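Side-chain contacts in afamin (PDB 6FAK), which carries hydrophobic molecules in body fluids, binds vitamin E and keeps lipidated Wnt proteins soluble and active: residues V167-S170 / C171-Q175; P123-K126 / C127-Y130. All blocks are in the same frame, centred on the assembly; numbering follows the deposited sequence.

Interaction 1 (V167-S170 / C171-Q175). With EDO (1,2-ethanediol), chain S.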
loop_
_atom_site.group_PDB
_atom_site.type_symbol
_atom_site.label_atom_id
_atom_site.label_comp_id
_atom_site.label_asym_id
_atom_site.label_seq_id
_atom_site.Cartn_x
_atom_site.Cartn_y
_atom_site.Cartn_z
ATOM N N VAL A 167 -9.237 21.771 -0.637
ATOM C CA VAL A 167 -8.100 22.372 -1.320
ATOM C C VAL A 167 -8.596 23.305 -2.417
ATOM O O VAL A 167 -8.116 24.408 -2.512
ATOM C CB VAL A 167 -7.103 21.333 -1.835
ATOM C CG1 VAL A 167 -6.077 21.936 -2.828
ATOM C CG2 VAL A 167 -6.397 20.691 -0.650
ATOM N N ALA A 168 -9.557 22.848 -3.222
ATOM C CA ALA A 168 -10.087 23.606 -4.338
ATOM C C ALA A 168 -10.806 24.848 -3.818
ATOM O O ALA A 168 -10.589 25.948 -4.309
ATOM C CB ALA A 168 -11.041 22.754 -5.185
ATOM N N LYS A 169 -11.634 24.677 -2.801
ATOM C CA LYS A 169 -12.343 25.795 -2.217
ATOM C C LYS A 169 -11.401 26.868 -1.670
ATOM O O LYS A 169 -11.604 28.074 -1.934
ATOM C CB LYS A 169 -13.304 25.302 -1.150
ATOM C CG LYS A 169 -14.045 26.379 -0.393
ATOM C CD LYS A 169 -13.417 26.539 0.983
ATOM C CE LYS A 169 -13.806 27.819 1.688
ATOM N NZ LYS A 169 -12.751 28.110 2.688
ATOM N N SER A 170 -10.401 26.459 -0.897
ATOM C CA SER A 170 -9.469 27.411 -0.287
ATOM C C SER A 170 -8.553 28.128 -1.322
ATOM O O SER A 170 -8.384 29.350 -1.283
ATOM C CB SER A 170 -8.584 26.703 0.701
ATOM O OG SER A 170 -7.584 27.587 1.182
ATOM N N CYS A 171 -7.977 27.341 -2.223
ATOM C CA CYS A 171 -7.074 27.858 -3.260
ATOM C C CYS A 171 -7.756 28.728 -4.336
ATOM O O CYS A 171 -7.112 29.619 -4.905
ATOM C CB CYS A 171 -6.296 26.704 -3.919
ATOM S SG CYS A 171 -5.040 25.952 -2.833
ATOM N N CYS A 172 -9.029 28.474 -4.614
ATOM C CA CYS A 172 -9.821 29.329 -5.536
ATOM C C CYS A 172 -10.100 30.743 -5.014
ATOM O O CYS A 172 -10.499 31.612 -5.783
ATOM C CB CYS A 172 -11.116 28.604 -5.977
ATOM S SG CYS A 172 -10.714 27.090 -6.918
ATOM N N GLU A 173 -9.866 30.972 -3.723
ATOM C CA GLU A 173 -9.925 32.311 -3.115
ATOM C C GLU A 173 -8.560 33.080 -3.126
ATOM O O GLU A 173 -8.487 34.218 -2.635
ATOM C CB GLU A 173 -10.391 32.166 -1.650
ATOM C CG GLU A 173 -11.766 31.525 -1.456
ATOM C CD GLU A 173 -12.059 31.103 -0.008
ATOM O OE1 GLU A 173 -11.124 30.969 0.836
ATOM O OE2 GLU A 173 -13.258 30.872 0.290
ATOM N N GLU A 174 -7.489 32.459 -3.618
ATOM C CA GLU A 174 -6.161 33.073 -3.565
ATOM C C GLU A 174 -5.835 33.744 -4.890
ATOM O O GLU A 174 -6.443 33.409 -5.901
ATOM C CB GLU A 174 -5.072 32.046 -3.194
ATOM C CG GLU A 174 -5.228 31.647 -1.723
ATOM C CD GLU A 174 -4.122 30.813 -1.109
ATOM O OE1 GLU A 174 -3.025 30.688 -1.706
ATOM O OE2 GLU A 174 -4.382 30.260 0.014
ATOM N N GLN A 175 -4.817 34.600 -4.858
ATOM C CA GLN A 175 -4.305 35.286 -6.059
ATOM C C GLN A 175 -3.449 34.364 -6.923
ATOM O O GLN A 175 -3.656 34.252 -8.121
ATOM C CB GLN A 175 -3.451 36.484 -5.648
ATOM C CG GLN A 175 -4.169 37.521 -4.793
ATOM C CD GLN A 175 -4.617 38.707 -5.607
ATOM O OE1 GLN A 175 -4.259 39.873 -5.316
ATOM N NE2 GLN A 175 -5.395 38.418 -6.667
HETATM C C1 EDO S . -8.041 32.669 1.650
HETATM O O1 EDO S . -7.821 34.087 1.768
HETATM C C2 EDO S . -6.724 31.930 1.442
HETATM O O2 EDO S . -6.902 30.560 0.979
#
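Two groups converge on Ser170 O: the backbone N-H of Glu173 reaches it at 3.3 Å (N to O), standing above the carbonyl plane, and O2 of a 1,2-ethanediol, probably from the crystallisation liquor, comes to 3.0 Å from the same oxygen. With OG anti to the backbone N (chi1 173°), the Ser170 hydroxyl lies beside the carbonyl carbon, on the side where the diol sits, and OG is 3.1 Å from diol O2. The diol's shortest contact, from O2 to Glu174 OE2, is 2.7 Å. The single proton of O2 cannot serve Ser170 O and Glu174 OE2 at once, and the geometry does not say which it serves. With an alanine in place of Glu174, diol O2 would probably lose its carboxylate mate, leaving the diol freer to shift. The chain from Cys171 to Glu174 forms a type I turn, closed by the hydrogen bond from Glu174 N to Cys171 O.

On the solvent side the Lys169 chain bends at chi2 (-104°), which brings CE within 3.4 Å of Glu173 OE2; the i to i+4 salt bridge from NZ to OE2 is long, 3.7 Å. Farther in, Val167 CG1 lies 4.1 Å from Cys171 SG in an apolar contact.

At this end of helix 154-171 the adjacent half-cystines Cys171 and Cys172 bond to Cys180 of helix 177-209 and Cys127 of helix 123-132, the double-disulfide pattern of the albumin family. Val167 and Cys171 pack on Arg184, and Cys171 also on Leu181, of helix 177-209.

Interaction 2 (P123-K126 / C127-Y130)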
loop_
_atom_site.group_PDB
_atom_site.type_symbol
_atom_site.label_atom_id
_atom_site.label_comp_id
_atom_site.label_asym_id
_atom_site.label_seq_id
_atom_site.Cartn_x
_atom_site.Cartn_y
_atom_site.Cartn_z
ATOM N N PRO A 123 -6.251 25.992 -13.852
ATOM C CA PRO A 123 -6.655 26.469 -12.516
ATOM C C PRO A 123 -7.857 27.390 -12.503
ATOM O O PRO A 123 -8.705 27.250 -11.628
ATOM C CB PRO A 123 -5.431 27.209 -11.990
ATOM C CG PRO A 123 -4.322 26.838 -12.875
ATOM C CD PRO A 123 -4.837 26.261 -14.141
ATOM N N GLU A 124 -7.939 28.316 -13.465
ATOM C CA GLU A 124 -9.077 29.234 -13.528
ATOM C C GLU A 124 -10.379 28.514 -13.908
ATOM O O GLU A 124 -11.417 28.729 -13.276
ATOM C CB GLU A 124 -8.792 30.444 -14.445
ATOM C CG GLU A 124 -7.901 31.509 -13.791
ATOM C CD GLU A 124 -6.409 31.223 -13.909
ATOM O OE1 GLU A 124 -5.987 30.819 -15.022
ATOM O OE2 GLU A 124 -5.672 31.419 -12.900
ATOM N N GLU A 125 -10.324 27.637 -14.906
ATOM C CA GLU A 125 -11.511 26.800 -15.247
ATOM C C GLU A 125 -11.882 25.799 -14.134
ATOM O O GLU A 125 -13.060 25.579 -13.850
ATOM C CB GLU A 125 -11.315 26.067 -16.574
ATOM C CG GLU A 125 -11.240 26.996 -17.774
ATOM C CD GLU A 125 -12.553 27.689 -18.116
ATOM O OE1 GLU A 125 -12.511 28.725 -18.820
ATOM O OE2 GLU A 125 -13.626 27.204 -17.708
ATOM N N LYS A 126 -10.884 25.210 -13.485
ATOM C CA LYS A 126 -11.141 24.362 -12.322
ATOM C C LYS A 126 -11.944 25.122 -11.275
ATOM O O LYS A 126 -12.913 24.595 -10.702
ATOM C CB LYS A 126 -9.820 23.890 -11.703
ATOM C CG LYS A 126 -9.936 22.938 -10.535
ATOM C CD LYS A 126 -8.539 22.593 -9.999
ATOM C CE LYS A 126 -8.300 21.098 -9.891
ATOM N NZ LYS A 126 -6.838 20.798 -9.965
ATOM N N CYS A 127 -11.546 26.375 -11.034
ATOM C CA CYS A 127 -12.217 27.187 -10.019
ATOM C C CYS A 127 -13.609 27.582 -10.468
ATOM O O CYS A 127 -14.562 27.483 -9.686
ATOM C CB CYS A 127 -11.353 28.375 -9.598
ATOM S SG CYS A 127 -9.923 27.849 -8.642
ATOM N N GLN A 128 -13.726 27.992 -11.733
ATOM C CA GLN A 128 -15.030 28.272 -12.351
ATOM C C GLN A 128 -15.938 27.055 -12.251
ATOM O O GLN A 128 -17.109 27.181 -11.873
ATOM C CB GLN A 128 -14.875 28.629 -13.829
ATOM C CG GLN A 128 -14.445 30.052 -14.133
ATOM C CD GLN A 128 -14.940 30.494 -15.504
ATOM O OE1 GLN A 128 -15.838 31.334 -15.605
ATOM N NE2 GLN A 128 -14.387 29.900 -16.564
ATOM N N ALA A 129 -15.392 25.876 -12.587
ATOM C CA ALA A 129 -16.151 24.606 -12.528
ATOM C C ALA A 129 -16.601 24.329 -11.113
ATOM O O ALA A 129 -17.728 23.898 -10.892
ATOM C CB ALA A 129 -15.322 23.432 -13.040
ATOM N N TYR A 130 -15.713 24.579 -10.157
ATOM C CA TYR A 130 -16.055 24.413 -8.757
ATOM C C TYR A 130 -17.262 25.285 -8.335
ATOM O O TYR A 130 -18.100 24.838 -7.546
ATOM C CB TYR A 130 -14.837 24.672 -7.856
ATOM C CG TYR A 130 -15.121 24.379 -6.416
ATOM C CD1 TYR A 130 -15.379 23.073 -6.010
ATOM C CD2 TYR A 130 -15.196 25.402 -5.455
ATOM C CE1 TYR A 130 -15.662 22.777 -4.691
ATOM C CE2 TYR A 130 -15.495 25.112 -4.125
ATOM C CZ TYR A 130 -15.723 23.792 -3.754
ATOM O OH TYR A 130 -16.005 23.443 -2.454
#
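Gln128 lies back along the helix over Glu124 and Glu125. Its CB sits 3.5 Å from Glu124 O, beyond the oxygen that also accepts the Gln128 N-H, and CG stays near the same oxygen at 3.4 Å. Beyond CG the chain runs extended, and CD passes 4.2 Å from Glu125 OE2. At the tip NE2 comes up to the carboxylate of Glu125, 3.0 Å from OE2 and 3.2 Å from OE1. The two side chains run alongside each other in the same direction, but their flat ends are turned 65° apart. Glu125 meets the amide by folding at chi2 (-69°), which brings its carboxylate round to Gln128 NE2. Both residues lie at the surface.

Another face of the helix is more enclosed. Cys127 SG lies 3.3 Å from Pro123 O, the acceptor of the Cys127 N-H, and continues into the disulfide with Cys172. The backbone is an ordinary alpha-helical ladder of i to i+4 bonds, the shortest being Ala129 N to Glu125 O at 2.7 Å. Tyr130 CB rests 3.4 Å from Lys126 O; with CG anti to the backbone N (chi1 -174°) its ring heads away from 123-126, and OH hydrogen-bonds Glu165 OE1.

Just ahead of the helix, Asp122 OD2 accepts the N-H of Glu125 and, weakly, that of Glu124. Helix 123-132 packs against three others: Pro123 rests on Val178 and Leu181 of helix 177-209, Cys127 on Lys177 of that helix, Ala129 and Tyr130 on Leu137 of helix 134-148, and Tyr130 reaches across to helix 154-171.

In the fold
Interaction 2 comes first along the chain, in helix 123-132; interaction 1 follows after helix 134-148, at the end of helix 154-171. Their centres are only 10 Å apart, 32 and 30 Å respectively from the centre of the chain, and both belong to the first of the three albumin repeats. The Cys127 to Cys172 disulfide ties them together, while Lys169 CB packs against the hydroxyl of Tyr130. Because neighbouring Cys171 bonds to Cys180, three helices, 123-132, 154-171 and 177-209, are cross-linked by one adjacent cysteine pair. This double-disulfide pattern is a hallmark of the albumin family, here stapling helices of the first repeat in a largely helical carrier.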